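Local atomic coordinates of glycoside Hydrolase (Bacteroides plebeius, PDB entry 5T3B), a protein that probably hydrolyses glycosidic bonds in polysaccharides such as agarose, as a member of glycoside hydrolase family 50 from a gut bacterium. Residues F193-E198 with K229-S234; A197-S202 with D222-W227; L214-V219 with D266-I271; K313-I318 with L333-H338. All coordinates share one frame; numbering follows the deposited sequence. Where two conformers were deposited one is given.

Interaction 1 of 4, residues F193-E198 with K229-S234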
loop_
_atom_site.group_PDB
_atom_site.type_symbol
_atom_site.label_atom_id
_atom_site.label_comp_id
_atom_site.label_asym_id
_atom_site.label_seq_id
_atom_site.Cartn_x
_atom_site.Cartn_y
_atom_site.Cartn_z
ATOM N N PHE A 193 9.766 -7.220 -2.480
ATOM C CA PHE A 193 10.905 -8.029 -2.094
ATOM C C PHE A 193 10.737 -8.450 -0.636
ATOM O O PHE A 193 9.834 -8.037 0.078
ATOM C CB PHE A 193 12.196 -7.227 -2.274
ATOM C CG PHE A 193 12.505 -6.905 -3.722
ATOM C CD1 PHE A 193 11.935 -5.822 -4.368
ATOM C CD2 PHE A 193 13.358 -7.678 -4.449
ATOM C CE1 PHE A 193 12.222 -5.528 -5.677
ATOM C CE2 PHE A 193 13.666 -7.372 -5.743
ATOM C CZ PHE A 193 13.068 -6.325 -6.373
ATOM N N SER A 194 11.660 -9.314 -0.207
ATOM C CA SER A 194 11.726 -9.861 1.152
ATOM C C SER A 194 13.156 -9.690 1.686
ATOM O O SER A 194 13.916 -10.660 1.789
ATOM C CB SER A 194 11.313 -11.320 1.157
ATOM O OG SER A 194 9.992 -11.484 0.704
ATOM N N PHE A 195 13.539 -8.444 1.991
ATOM C CA PHE A 195 14.938 -8.172 2.292
ATOM C C PHE A 195 15.432 -8.943 3.537
ATOM O O PHE A 195 16.549 -9.473 3.525
ATOM C CB PHE A 195 15.194 -6.688 2.496
ATOM C CG PHE A 195 15.471 -5.900 1.250
ATOM C CD1 PHE A 195 14.708 -6.014 0.108
ATOM C CD2 PHE A 195 16.506 -4.970 1.220
ATOM C CE1 PHE A 195 14.936 -5.249 -1.016
ATOM C CE2 PHE A 195 16.768 -4.247 0.097
ATOM C CZ PHE A 195 15.947 -4.313 -1.014
ATOM N N LEU A 196 14.646 -8.962 4.605
ATOM C CA LEU A 196 15.161 -9.576 5.822
ATOM C C LEU A 196 15.427 -11.085 5.629
ATOM O O LEU A 196 16.472 -11.611 6.039
ATOM C CB LEU A 196 14.213 -9.317 6.984
ATOM C CG LEU A 196 14.186 -7.850 7.425
ATOM C CD1 LEU A 196 12.952 -7.537 8.227
ATOM C CD2 LEU A 196 15.424 -7.487 8.212
ATOM N N ALA A 197 14.478 -11.759 4.973
ATOM C CA ALA A 197 14.642 -13.177 4.647
ATOM C C ALA A 197 15.809 -13.408 3.749
ATOM O O ALA A 197 16.551 -14.403 3.912
ATOM C CB ALA A 197 13.369 -13.763 4.075
ATOM N N GLU A 198 15.990 -12.549 2.718
ATOM C CA GLU A 198 17.095 -12.748 1.810
ATOM C C GLU A 198 18.449 -12.548 2.529
ATOM O O GLU A 198 19.439 -13.232 2.201
ATOM C CB GLU A 198 16.948 -11.879 0.579
ATOM C CG GLU A 198 15.827 -12.384 -0.308
ATOM C CD GLU A 198 16.084 -13.732 -0.985
ATOM O OE1 GLU A 198 17.172 -14.169 -1.027
ATOM O OE2 GLU A 198 15.152 -14.342 -1.518
ATOM N N LYS A 229 23.409 -2.885 0.192
ATOM C CA LYS A 229 24.074 -2.282 -0.989
ATOM C C LYS A 229 24.271 -3.323 -2.111
ATOM O O LYS A 229 24.030 -3.065 -3.285
ATOM C CB LYS A 229 25.371 -1.603 -0.571
ATOM C CG LYS A 229 25.140 -0.306 0.192
ATOM C CD LYS A 229 26.361 0.320 0.774
ATOM C CE LYS A 229 26.036 1.627 1.456
ATOM N NZ LYS A 229 27.283 2.246 1.933
ATOM N N GLU A 230 24.786 -4.480 -1.752
ATOM C CA GLU A 230 25.030 -5.549 -2.698
ATOM C C GLU A 230 23.743 -6.014 -3.343
ATOM O O GLU A 230 23.691 -6.213 -4.543
ATOM C CB GLU A 230 25.792 -6.686 -2.034
ATOM C CG GLU A 230 27.197 -6.277 -1.637
ATOM C CD GLU A 230 27.958 -7.334 -0.870
ATOM O OE1 GLU A 230 27.472 -8.504 -0.790
ATOM O OE2 GLU A 230 29.062 -6.998 -0.321
ATOM N N TYR A 231 22.680 -6.144 -2.520
ATOM C CA TYR A 231 21.421 -6.669 -3.054
ATOM C C TYR A 231 20.848 -5.702 -4.063
ATOM O O TYR A 231 20.392 -6.117 -5.121
ATOM C CB TYR A 231 20.470 -6.943 -1.898
ATOM C CG TYR A 231 19.263 -7.778 -2.312
ATOM C CD1 TYR A 231 19.404 -9.048 -2.842
ATOM C CD2 TYR A 231 17.970 -7.305 -2.110
ATOM C CE1 TYR A 231 18.284 -9.838 -3.181
ATOM C CE2 TYR A 231 16.858 -8.054 -2.458
ATOM C CZ TYR A 231 17.011 -9.307 -2.963
ATOM O OH TYR A 231 15.938 -10.072 -3.295
ATOM N N LEU A 232 20.882 -4.400 -3.800
ATOM C CA LEU A 232 20.405 -3.425 -4.774
ATOM C C LEU A 232 21.114 -3.461 -6.105
ATOM O O LEU A 232 20.519 -3.169 -7.105
ATOM C CB LEU A 232 20.459 -1.990 -4.254
ATOM C CG LEU A 232 19.146 -1.459 -3.630
ATOM C CD1 LEU A 232 18.099 -1.209 -4.698
ATOM C CD2 LEU A 232 18.606 -2.324 -2.513
ATOM N N ASN A 233 22.393 -3.839 -6.048
ATOM C CA ASN A 233 23.204 -3.962 -7.266
ATOM C C ASN A 233 23.205 -5.342 -7.918
ATOM O O ASN A 233 23.869 -5.547 -8.925
ATOM C CB ASN A 233 24.620 -3.424 -6.994
ATOM C CG ASN A 233 24.736 -1.961 -7.271
ATOM O OD1 ASN A 233 23.792 -1.287 -7.679
ATOM N ND2 ASN A 233 25.928 -1.430 -7.028
ATOM N N SER A 234 22.407 -6.259 -7.362
ATOM C CA SER A 234 22.378 -7.605 -7.832
ATOM C C SER A 234 21.365 -7.803 -8.933
ATOM O O SER A 234 20.535 -6.934 -9.236
ATOM C CB SER A 234 22.077 -8.531 -6.655
ATOM O OG SER A 234 20.707 -8.552 -6.352
HETATM O O HOH W 1 13.429 -10.585 -2.072
#
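Tyr231 lays one edge of its ring over a face of Phe195. CD2 and CE2 of the tyrosine do the touching, and the closest carbon pair is Phe195 CE1 with Tyr231 CE2 at 3.7 Å. The planes stand 87° apart with centroids separated by 5.0 Å, which makes this a T-shaped (edge-to-face) stack, with Tyr231 CD2 above the phenylalanine plane nearer its rim than its centre. Tyr231 carries CG anti to its own backbone N (chi1 -167°), and this torsion sends the ring off helix 224-232 toward the start of helix 195-203. Leu232, the next residue, comes to the rim of the same phenylalanine: its CD2 lies near the ring plane, 3.6 Å from Phe195 CZ. The phenol oxygen reaches furthest. Phe193 presents its ring edge to Tyr231 OH, and Glu198 CG lies 3.8 Å from that oxygen. Water 1 joins the segments, 2.8 Å from Tyr231 OH and accepting from Ser194 N at 2.9 Å. On its own side Tyr231 O receives both Ser234 N and Ser234 OG, the hydroxyl lying in the carbonyl plane on a lone pair. Beyond the pair, Phe193 stacks with Phe237. No direct hydrogen bond crosses between the segments, so adhesion rests on aromatic and aliphatic packing, while the tyrosine hydroxyl is linked to the backbone opposite through water.

Interaction 2 of 4, residues A197-S202 with D222-W227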
loop_
_atom_site.group_PDB
_atom_site.type_symbol
_atom_site.label_atom_id
_atom_site.label_comp_id
_atom_site.label_asym_id
_atom_site.label_seq_id
_atom_site.Cartn_x
_atom_site.Cartn_y
_atom_site.Cartn_z
ATOM N N ALA A 197 14.478 -11.759 4.973
ATOM C CA ALA A 197 14.642 -13.177 4.647
ATOM C C ALA A 197 15.809 -13.408 3.749
ATOM O O ALA A 197 16.551 -14.403 3.912
ATOM C CB ALA A 197 13.369 -13.763 4.075
ATOM N N GLU A 198 15.990 -12.549 2.718
ATOM C CA GLU A 198 17.095 -12.748 1.810
ATOM C C GLU A 198 18.449 -12.548 2.529
ATOM O O GLU A 198 19.439 -13.232 2.201
ATOM C CB GLU A 198 16.948 -11.879 0.579
ATOM C CG GLU A 198 15.827 -12.384 -0.308
ATOM C CD GLU A 198 16.084 -13.732 -0.985
ATOM O OE1 GLU A 198 17.172 -14.169 -1.027
ATOM O OE2 GLU A 198 15.152 -14.342 -1.518
ATOM N N PHE A 199 18.515 -11.567 3.424
ATOM C CA PHE A 199 19.739 -11.366 4.207
ATOM C C PHE A 199 20.059 -12.620 5.032
ATOM O O PHE A 199 21.197 -13.110 5.034
ATOM C CB PHE A 199 19.567 -10.136 5.129
ATOM C CG PHE A 199 20.687 -9.941 6.109
ATOM C CD1 PHE A 199 21.916 -9.444 5.673
ATOM C CD2 PHE A 199 20.496 -10.117 7.428
ATOM C CE1 PHE A 199 22.920 -9.227 6.573
ATOM C CE2 PHE A 199 21.510 -9.896 8.315
ATOM C CZ PHE A 199 22.721 -9.465 7.875
ATOM N N LYS A 200 19.038 -13.115 5.724
ATOM C CA LYS A 200 19.180 -14.342 6.544
ATOM C C LYS A 200 19.731 -15.470 5.694
ATOM O O LYS A 200 20.687 -16.161 6.066
ATOM C CB LYS A 200 17.825 -14.743 7.123
ATOM C CG LYS A 200 17.848 -16.130 7.692
ATOM C CD LYS A 200 16.435 -16.591 7.939
ATOM C CE LYS A 200 16.339 -18.082 8.133
ATOM N NZ LYS A 200 16.132 -18.781 6.832
ATOM N N ASN A 201 19.131 -15.659 4.531
ATOM C CA ASN A 201 19.568 -16.734 3.609
ATOM C C ASN A 201 20.987 -16.526 3.081
ATOM O O ASN A 201 21.809 -17.466 3.090
ATOM C CB ASN A 201 18.570 -16.861 2.472
ATOM C CG ASN A 201 17.267 -17.535 2.928
ATOM O OD1 ASN A 201 17.210 -18.218 3.994
ATOM N ND2 ASN A 201 16.215 -17.392 2.118
ATOM N N SER A 202 21.307 -15.269 2.756
ATOM C CA SER A 202 22.667 -14.929 2.284
ATOM C C SER A 202 23.736 -15.218 3.350
ATOM O O SER A 202 24.842 -15.693 3.036
ATOM C CB SER A 202 22.738 -13.456 1.796
ATOM O OG SER A 202 24.039 -13.116 1.348
ATOM N N ASP A 222 25.933 -8.398 11.920
ATOM C CA ASP A 222 27.044 -7.940 11.120
ATOM C C ASP A 222 26.678 -8.032 9.621
ATOM O O ASP A 222 26.165 -9.036 9.162
ATOM C CB ASP A 222 28.278 -8.770 11.386
ATOM C CG ASP A 222 28.976 -8.392 12.737
ATOM O OD1 ASP A 222 28.510 -7.519 13.514
ATOM O OD2 ASP A 222 30.036 -8.941 13.009
ATOM N N GLY A 223 26.961 -6.948 8.891
ATOM C CA GLY A 223 26.878 -6.972 7.454
ATOM C C GLY A 223 25.553 -6.521 6.842
ATOM O O GLY A 223 25.432 -6.513 5.629
ATOM N N TRP A 224 24.601 -6.112 7.686
ATOM C CA TRP A 224 23.262 -5.705 7.187
ATOM C C TRP A 224 23.395 -4.551 6.158
ATOM O O TRP A 224 22.860 -4.643 5.049
ATOM C CB TRP A 224 22.356 -5.355 8.344
ATOM C CG TRP A 224 21.131 -4.635 7.979
ATOM C CD1 TRP A 224 20.833 -3.364 8.321
ATOM C CD2 TRP A 224 20.003 -5.084 7.171
ATOM N NE1 TRP A 224 19.611 -2.986 7.837
ATOM C CE2 TRP A 224 19.089 -4.020 7.107
ATOM C CE3 TRP A 224 19.690 -6.267 6.532
ATOM C CZ2 TRP A 224 17.892 -4.118 6.395
ATOM C CZ3 TRP A 224 18.509 -6.359 5.847
ATOM C CH2 TRP A 224 17.642 -5.296 5.781
ATOM N N ASP A 225 24.077 -3.467 6.565
ATOM C CA ASP A 225 24.125 -2.307 5.677
ATOM C C ASP A 225 24.816 -2.652 4.344
ATOM O O ASP A 225 24.352 -2.249 3.270
ATOM C CB ASP A 225 24.891 -1.144 6.301
ATOM C CG ASP A 225 24.191 -0.403 7.395
ATOM O OD1 ASP A 225 23.092 -0.676 7.743
ATOM O OD2 ASP A 225 24.873 0.455 8.077
ATOM N N GLU A 226 25.927 -3.373 4.432
ATOM C CA GLU A 226 26.630 -3.749 3.252
ATOM C C GLU A 226 25.864 -4.708 2.334
ATOM O O GLU A 226 25.914 -4.622 1.102
ATOM C CB GLU A 226 28.006 -4.348 3.567
ATOM C CG GLU A 226 28.856 -4.702 2.366
ATOM C CD GLU A 226 29.044 -3.598 1.297
ATOM O OE1 GLU A 226 29.162 -2.375 1.641
ATOM O OE2 GLU A 226 29.025 -4.000 0.079
ATOM N N TRP A 227 25.171 -5.647 2.967
ATOM C CA TRP A 227 24.394 -6.603 2.234
ATOM C C TRP A 227 23.280 -5.862 1.426
ATOM O O TRP A 227 23.047 -6.158 0.254
ATOM C CB TRP A 227 23.769 -7.682 3.140
ATOM C CG TRP A 227 22.871 -8.588 2.366
ATOM C CD1 TRP A 227 23.231 -9.685 1.673
ATOM C CD2 TRP A 227 21.503 -8.404 2.108
ATOM N NE1 TRP A 227 22.165 -10.221 1.024
ATOM C CE2 TRP A 227 21.097 -9.425 1.258
ATOM C CE3 TRP A 227 20.566 -7.476 2.520
ATOM C CZ2 TRP A 227 19.768 -9.511 0.765
ATOM C CZ3 TRP A 227 19.247 -7.571 2.034
ATOM C CH2 TRP A 227 18.888 -8.558 1.155
#
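Phe199 (chi1 172°) and the two tryptophans it meets, Trp224 and Trp227, all hold CG anti to the backbone N, and the torsion they share brings the three rings together where helix 195-203 meets helix 224-232. Trp224 approaches the phenylalanine face with the edge of its six-membered ring, CE3 standing 3.8 Å from Phe199 CG. With planes at 85° and centroids 5.4 Å apart, this is a T-shaped stack. Toward Trp227 the roles reverse. Phe199 offers its edge in an offset edge-to-face pair, CD1 only 3.5 Å from Trp227 CG, and Phe199 CB sits 3.9 Å from the centroid of the indole six-membered ring, 12° off the normal, a CH-pi contact over the face. Glu198 and Ser202 approach the indole obliquely, Glu198 CB 3.7 Å from Trp227 CZ2 and Ser202 CB 3.4 Å from Trp227 NE1. At the edge of the Phe199 ring, Asp222 O lies in its plane, 3.7 Å from Phe199 CZ. Trp224 NE1 is bonded outside the pair to Lys313 O. With no hydrogen bond crossing it, the joint is an aromatic cluster, held by edge-to-face ring contacts, one of them offset, and CH-pi packing.

Interaction 3 of 4, residues L214-V219 with D266-I271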
loop_
_atom_site.group_PDB
_atom_site.type_symbol
_atom_site.label_atom_id
_atom_site.label_comp_id
_atom_site.label_asym_id
_atom_site.label_seq_id
_atom_site.Cartn_x
_atom_site.Cartn_y
_atom_site.Cartn_z
ATOM N N LEU A 214 10.659 -12.210 14.926
ATOM C CA LEU A 214 11.746 -11.359 15.389
ATOM C C LEU A 214 12.740 -10.984 14.280
ATOM O O LEU A 214 13.810 -10.474 14.562
ATOM C CB LEU A 214 12.471 -12.011 16.568
ATOM C CG LEU A 214 11.600 -12.344 17.768
ATOM C CD1 LEU A 214 12.433 -12.919 18.917
ATOM C CD2 LEU A 214 10.647 -11.237 18.220
ATOM N N LYS A 215 12.361 -11.202 13.027
ATOM C CA LYS A 215 13.294 -10.987 11.944
ATOM C C LYS A 215 13.812 -9.560 11.796
ATOM O O LYS A 215 14.912 -9.377 11.311
ATOM C CB LYS A 215 12.777 -11.522 10.635
ATOM C CG LYS A 215 11.598 -10.775 10.072
ATOM C CD LYS A 215 11.264 -11.356 8.714
ATOM C CE LYS A 215 10.212 -10.663 8.025
ATOM N NZ LYS A 215 9.947 -11.652 6.881
ATOM N N ILE A 216 13.056 -8.572 12.274
ATOM C CA ILE A 216 13.579 -7.250 12.221
ATOM C C ILE A 216 14.892 -7.108 13.026
ATOM O O ILE A 216 15.705 -6.228 12.732
ATOM C CB ILE A 216 12.552 -6.213 12.735
ATOM C CG1 ILE A 216 12.991 -4.756 12.434
ATOM C CG2 ILE A 216 12.222 -6.403 14.168
ATOM C CD1 ILE A 216 13.177 -4.426 10.971
ATOM N N GLY A 217 15.129 -7.977 14.000
ATOM C CA GLY A 217 16.367 -7.938 14.731
ATOM C C GLY A 217 17.613 -8.225 13.920
ATOM O O GLY A 217 18.744 -7.945 14.361
ATOM N N LEU A 218 17.431 -8.738 12.697
ATOM C CA LEU A 218 18.548 -8.939 11.794
ATOM C C LEU A 218 19.286 -7.650 11.398
ATOM O O LEU A 218 20.455 -7.678 11.013
ATOM C CB LEU A 218 18.090 -9.658 10.544
ATOM C CG LEU A 218 17.670 -11.094 10.728
ATOM C CD1 LEU A 218 16.922 -11.608 9.511
ATOM C CD2 LEU A 218 18.838 -12.007 11.068
ATOM N N VAL A 219 18.613 -6.496 11.603
ATOM C CA VAL A 219 19.288 -5.244 11.277
ATOM C C VAL A 219 20.477 -4.954 12.211
ATOM O O VAL A 219 21.319 -4.143 11.852
ATOM C CB VAL A 219 18.341 -4.045 11.320
ATOM C CG1 VAL A 219 17.194 -4.230 10.358
ATOM C CG2 VAL A 219 17.797 -3.757 12.724
ATOM N N ASP A 266 10.263 -6.542 24.640
ATOM C CA ASP A 266 10.134 -7.665 25.579
ATOM C C ASP A 266 10.632 -8.981 24.989
ATOM O O ASP A 266 11.422 -9.721 25.606
ATOM C CB ASP A 266 8.684 -7.899 25.975
ATOM C CG ASP A 266 8.110 -6.813 26.844
ATOM O OD1 ASP A 266 8.784 -5.842 27.182
ATOM O OD2 ASP A 266 6.920 -6.964 27.190
ATOM N N ARG A 267 10.215 -9.252 23.747
ATOM C CA ARG A 267 10.618 -10.493 23.090
ATOM C C ARG A 267 12.145 -10.528 22.828
ATOM O O ARG A 267 12.759 -11.582 23.010
ATOM C CB ARG A 267 9.830 -10.780 21.784
ATOM C CG ARG A 267 8.446 -11.433 21.991
ATOM C CD ARG A 267 7.583 -11.488 20.715
ATOM N NE ARG A 267 7.337 -10.129 20.131
ATOM C CZ ARG A 267 7.058 -9.872 18.857
ATOM N NH1 ARG A 267 6.987 -10.803 17.966
ATOM N NH2 ARG A 267 6.792 -8.653 18.509
ATOM N N PHE A 268 12.769 -9.399 22.466
ATOM C CA PHE A 268 14.192 -9.413 22.232
ATOM C C PHE A 268 14.919 -9.713 23.551
ATOM O O PHE A 268 15.872 -10.458 23.553
ATOM C CB PHE A 268 14.702 -8.104 21.657
ATOM C CG PHE A 268 14.520 -7.936 20.177
ATOM C CD1 PHE A 268 13.562 -8.598 19.433
ATOM C CD2 PHE A 268 15.359 -7.102 19.499
ATOM C CE1 PHE A 268 13.454 -8.437 18.077
ATOM C CE2 PHE A 268 15.179 -6.870 18.155
ATOM C CZ PHE A 268 14.207 -7.522 17.434
ATOM N N LEU A 269 14.425 -9.125 24.632
ATOM C CA LEU A 269 15.108 -9.319 25.928
ATOM C C LEU A 269 15.007 -10.734 26.420
ATOM O O LEU A 269 15.816 -11.148 27.275
ATOM C CB LEU A 269 14.573 -8.336 26.963
ATOM C CG LEU A 269 14.958 -6.839 26.766
ATOM C CD1 LEU A 269 14.152 -5.952 27.693
ATOM C CD2 LEU A 269 16.436 -6.633 26.914
ATOM N N LYS A 270 13.949 -11.432 25.976
ATOM C CA LYS A 270 13.742 -12.845 26.358
ATOM C C LYS A 270 14.382 -13.889 25.412
ATOM O O LYS A 270 14.299 -15.076 25.642
ATOM C CB LYS A 270 12.240 -13.102 26.573
ATOM C CG LYS A 270 11.581 -12.328 27.692
ATOM C CD LYS A 270 12.173 -12.637 29.062
ATOM C CE LYS A 270 11.143 -12.603 30.183
ATOM N NZ LYS A 270 11.737 -13.284 31.361
ATOM N N ILE A 271 15.096 -13.428 24.387
ATOM C CA ILE A 271 15.838 -14.334 23.499
ATOM C C ILE A 271 16.832 -15.113 24.358
ATOM O O ILE A 271 17.545 -14.511 25.153
ATOM C CB ILE A 271 16.569 -13.572 22.383
ATOM C CG1 ILE A 271 15.561 -12.978 21.375
ATOM C CG2 ILE A 271 17.501 -14.508 21.665
ATOM C CD1 ILE A 271 16.246 -12.022 20.431
#
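Segment 214-219, largely 3-10 and part of the connection between helices 195-203 and 224-232, packs against helix 264-269. Phe268 holds CG anti to the carbonyl carbon (chi1 -81°), which carries the ring to the 3-10 turn: its CZ comes 3.5 Å from Gly217 CA and 4.0 Å from Ile216 CG2. A CB on Gly217 would point toward Phe268 and collide with its CZ, so glycine permits the close approach. Leu214 CD2 lies at the phenylalanine edge, in the ring plane, 4.0 Å from Phe268 CE1, and 3.7 Å from Arg267 CB. In the conformer given, the same methyl stands over a face of the Arg267 guanidinium, whose NH1 forms a salt bridge with Asp256. Leu214 and Ile271 reach toward each other tip to tip, with Leu214 CD1 4.0 Å from Ile271 CG1. Cutting Phe268 back to an alanine would probably open a gap beside Gly217 and leave Leu214 CD2 and Ile216 CG2 without their aromatic neighbour. Around the contact, helix 277-288 touches Phe268 through Ala278 and Ala282, while helix 300-324 supplies Phe306, whose ring is turned steeply to that of Phe268, and receives Ile216 on Cys310.

Interaction 4 of 4, residues K313-I318 with L333-H338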
loop_
_atom_site.group_PDB
_atom_site.type_symbol
_atom_site.label_atom_id
_atom_site.label_comp_id
_atom_site.label_asym_id
_atom_site.label_seq_id
_atom_site.Cartn_x
_atom_site.Cartn_y
_atom_site.Cartn_z
ATOM N N LYS A 313 17.325 1.635 11.499
ATOM C CA LYS A 313 18.419 0.855 10.953
ATOM C C LYS A 313 17.991 0.111 9.667
ATOM O O LYS A 313 18.779 -0.065 8.742
ATOM C CB LYS A 313 18.977 -0.123 11.984
ATOM C CG LYS A 313 19.695 0.562 13.121
ATOM C CD LYS A 313 20.427 -0.469 13.942
ATOM C CE LYS A 313 21.700 -0.910 13.261
ATOM N NZ LYS A 313 22.763 0.155 13.009
ATOM N N TYR A 314 16.722 -0.319 9.640
ATOM C CA TYR A 314 16.164 -1.000 8.487
ATOM C C TYR A 314 16.074 -0.058 7.274
ATOM O O TYR A 314 16.669 -0.299 6.228
ATOM C CB TYR A 314 14.822 -1.596 8.900
ATOM C CG TYR A 314 14.145 -2.315 7.777
ATOM C CD1 TYR A 314 14.516 -3.609 7.434
ATOM C CD2 TYR A 314 13.186 -1.677 6.992
ATOM C CE1 TYR A 314 13.926 -4.278 6.373
ATOM C CE2 TYR A 314 12.583 -2.358 5.947
ATOM C CZ TYR A 314 13.001 -3.612 5.605
ATOM O OH TYR A 314 12.396 -4.262 4.566
ATOM N N TYR A 315 15.274 1.005 7.444
ATOM C CA TYR A 315 14.991 1.882 6.330
ATOM C C TYR A 315 16.225 2.637 5.845
ATOM O O TYR A 315 16.382 2.827 4.626
ATOM C CB TYR A 315 13.890 2.866 6.700
ATOM C CG TYR A 315 12.487 2.283 6.865
ATOM C CD1 TYR A 315 11.907 1.460 5.889
ATOM C CD2 TYR A 315 11.749 2.578 7.989
ATOM C CE1 TYR A 315 10.605 1.043 6.038
ATOM C CE2 TYR A 315 10.449 2.159 8.123
ATOM C CZ TYR A 315 9.894 1.373 7.153
ATOM O OH TYR A 315 8.568 0.934 7.325
ATOM N N SER A 316 17.098 3.046 6.755
ATOM C CA SER A 316 18.242 3.770 6.323
ATOM C C SER A 316 19.198 2.911 5.525
ATOM O O SER A 316 19.767 3.364 4.517
ATOM C CB SER A 316 18.917 4.421 7.526
ATOM O OG SER A 316 19.522 3.422 8.379
ATOM N N ALA A 317 19.352 1.643 5.900
ATOM C CA ALA A 317 20.201 0.761 5.128
ATOM C C ALA A 317 19.714 0.636 3.685
ATOM O O ALA A 317 20.495 0.587 2.749
ATOM C CB ALA A 317 20.257 -0.629 5.745
ATOM N N ILE A 318 18.395 0.522 3.518
ATOM C CA ILE A 318 17.845 0.305 2.208
ATOM C C ILE A 318 17.919 1.590 1.354
ATOM O O ILE A 318 18.305 1.578 0.202
ATOM C CB ILE A 318 16.446 -0.299 2.328
ATOM C CG1 ILE A 318 16.604 -1.707 2.984
ATOM C CG2 ILE A 318 15.802 -0.389 0.941
ATOM C CD1 ILE A 318 15.301 -2.294 3.500
ATOM N N LEU A 333 9.579 2.550 -1.658
ATOM C CA LEU A 333 8.179 2.717 -1.179
ATOM C C LEU A 333 7.946 1.991 0.135
ATOM O O LEU A 333 6.776 1.825 0.504
ATOM C CB LEU A 333 7.235 2.224 -2.249
ATOM C CG LEU A 333 7.424 2.772 -3.660
ATOM C CD1 LEU A 333 6.456 2.115 -4.633
ATOM C CD2 LEU A 333 7.273 4.269 -3.730
ATOM N N GLY A 334 8.990 1.655 0.853
ATOM C CA GLY A 334 8.829 1.164 2.211
ATOM C C GLY A 334 8.547 -0.311 2.358
ATOM O O GLY A 334 8.879 -1.128 1.506
ATOM N N SER A 335 7.993 -0.642 3.523
ATOM C CA SER A 335 7.833 -2.033 3.983
ATOM C C SER A 335 6.392 -2.432 4.300
ATOM O O SER A 335 6.204 -3.525 4.817
ATOM C CB SER A 335 8.661 -2.275 5.258
ATOM O OG SER A 335 8.147 -1.582 6.373
ATOM N N ARG A 336 5.414 -1.610 3.929
ATOM C CA ARG A 336 4.006 -2.019 4.013
ATOM C C ARG A 336 3.625 -2.261 5.485
ATOM O O ARG A 336 3.403 -3.367 5.924
ATOM C CB ARG A 336 3.727 -3.183 3.083
ATOM C CG ARG A 336 4.275 -2.978 1.688
ATOM C CD ARG A 336 4.334 -4.234 0.852
ATOM N NE ARG A 336 3.006 -4.773 0.629
ATOM C CZ ARG A 336 2.195 -4.326 -0.315
ATOM N NH1 ARG A 336 0.958 -4.803 -0.412
ATOM N NH2 ARG A 336 2.608 -3.469 -1.225
ATOM N N LEU A 337 3.631 -1.146 6.228
ATOM C CA LEU A 337 3.361 -1.175 7.656
ATOM C C LEU A 337 1.932 -1.541 7.871
ATOM O O LEU A 337 1.061 -1.276 7.052
ATOM C CB LEU A 337 3.643 0.227 8.263
ATOM C CG LEU A 337 5.136 0.636 8.240
ATOM C CD1 LEU A 337 5.262 2.122 8.427
ATOM C CD2 LEU A 337 5.909 -0.114 9.317
ATOM N N HIS A 338 1.644 -2.138 9.041
ATOM C CA HIS A 338 0.328 -2.652 9.312
ATOM C C HIS A 338 0.076 -2.611 10.808
ATOM O O HIS A 338 0.892 -2.075 11.565
ATOM C CB HIS A 338 0.135 -4.059 8.726
ATOM C CG HIS A 338 0.811 -5.107 9.517
ATOM N ND1 HIS A 338 2.100 -4.996 9.964
ATOM C CD2 HIS A 338 0.364 -6.314 9.938
ATOM C CE1 HIS A 338 2.417 -6.063 10.662
ATOM N NE2 HIS A 338 1.371 -6.886 10.664
HETATM O O HOH W 2 6.598 1.631 4.867
#
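Tyr315 leaves helix 300-324 at CB with CG anti to the carbonyl carbon (chi1 -70°), and this first turn sends the ring across to the loop 333-338. CE1 and CZ both pass Ser335 OG, CE1 at 3.6 Å, and Tyr315 CE1 is 4.2 Å from Gly334 CA, while Ser335 N lies at the ring edge in its plane. At the tip, Tyr315 OH and Ser335 OG form a hydrogen bond of 2.7 Å in which either hydroxyl could be the donor. Leu337 comes from the opposite direction and closes on the same oxygen, with CD2 3.5 Å from Tyr315 OH. Water 2 stands 3.2 Å from Tyr315 OH and accepts from Ser335 N at 3.0 Å, so the phenol reaches Ser335 directly at its hydroxyl and through water at its backbone N. Tyr314 adds a looser touch, its CE2 4.0 Å from Ser335 CB; its own hydroxyl is bonded to Asp252 and Ser251. A phenylalanine in place of Tyr315 would probably leave the buried Ser335 OG without its partner and water 2 without its link to the phenol. Helix 345-354 borders the contact, Ala351 and Tyr354 touching Tyr315 and Ile347 touching Leu337. Beyond it the backbone of Leu337 is hydrogen-bonded to Ser359 and Asn361, at strand 358-361, and Arg336 forms a salt bridge with Glu389 of strand 385-394.

Interactions 1 and 2 join the same two helices, 195-203 and 224-232, with centres about 7 Å apart. Interaction 3 uses the chain linking those helices, and its segments alternate with theirs along the sequence. Interaction 4 opens only after all three have closed; its centre lies about 12 Å from that of interaction 1 and 17 Å from that of interaction 3. Helix 300-324 touches every contact: Phe195 packs on Ile318, Trp224 on Ala317 and Val219 on Tyr314. Peripheral helices thus connect through this long helix to the loop beside the parallel strands, consistent with the (beta/alpha)8 barrel of family 50 enzymes.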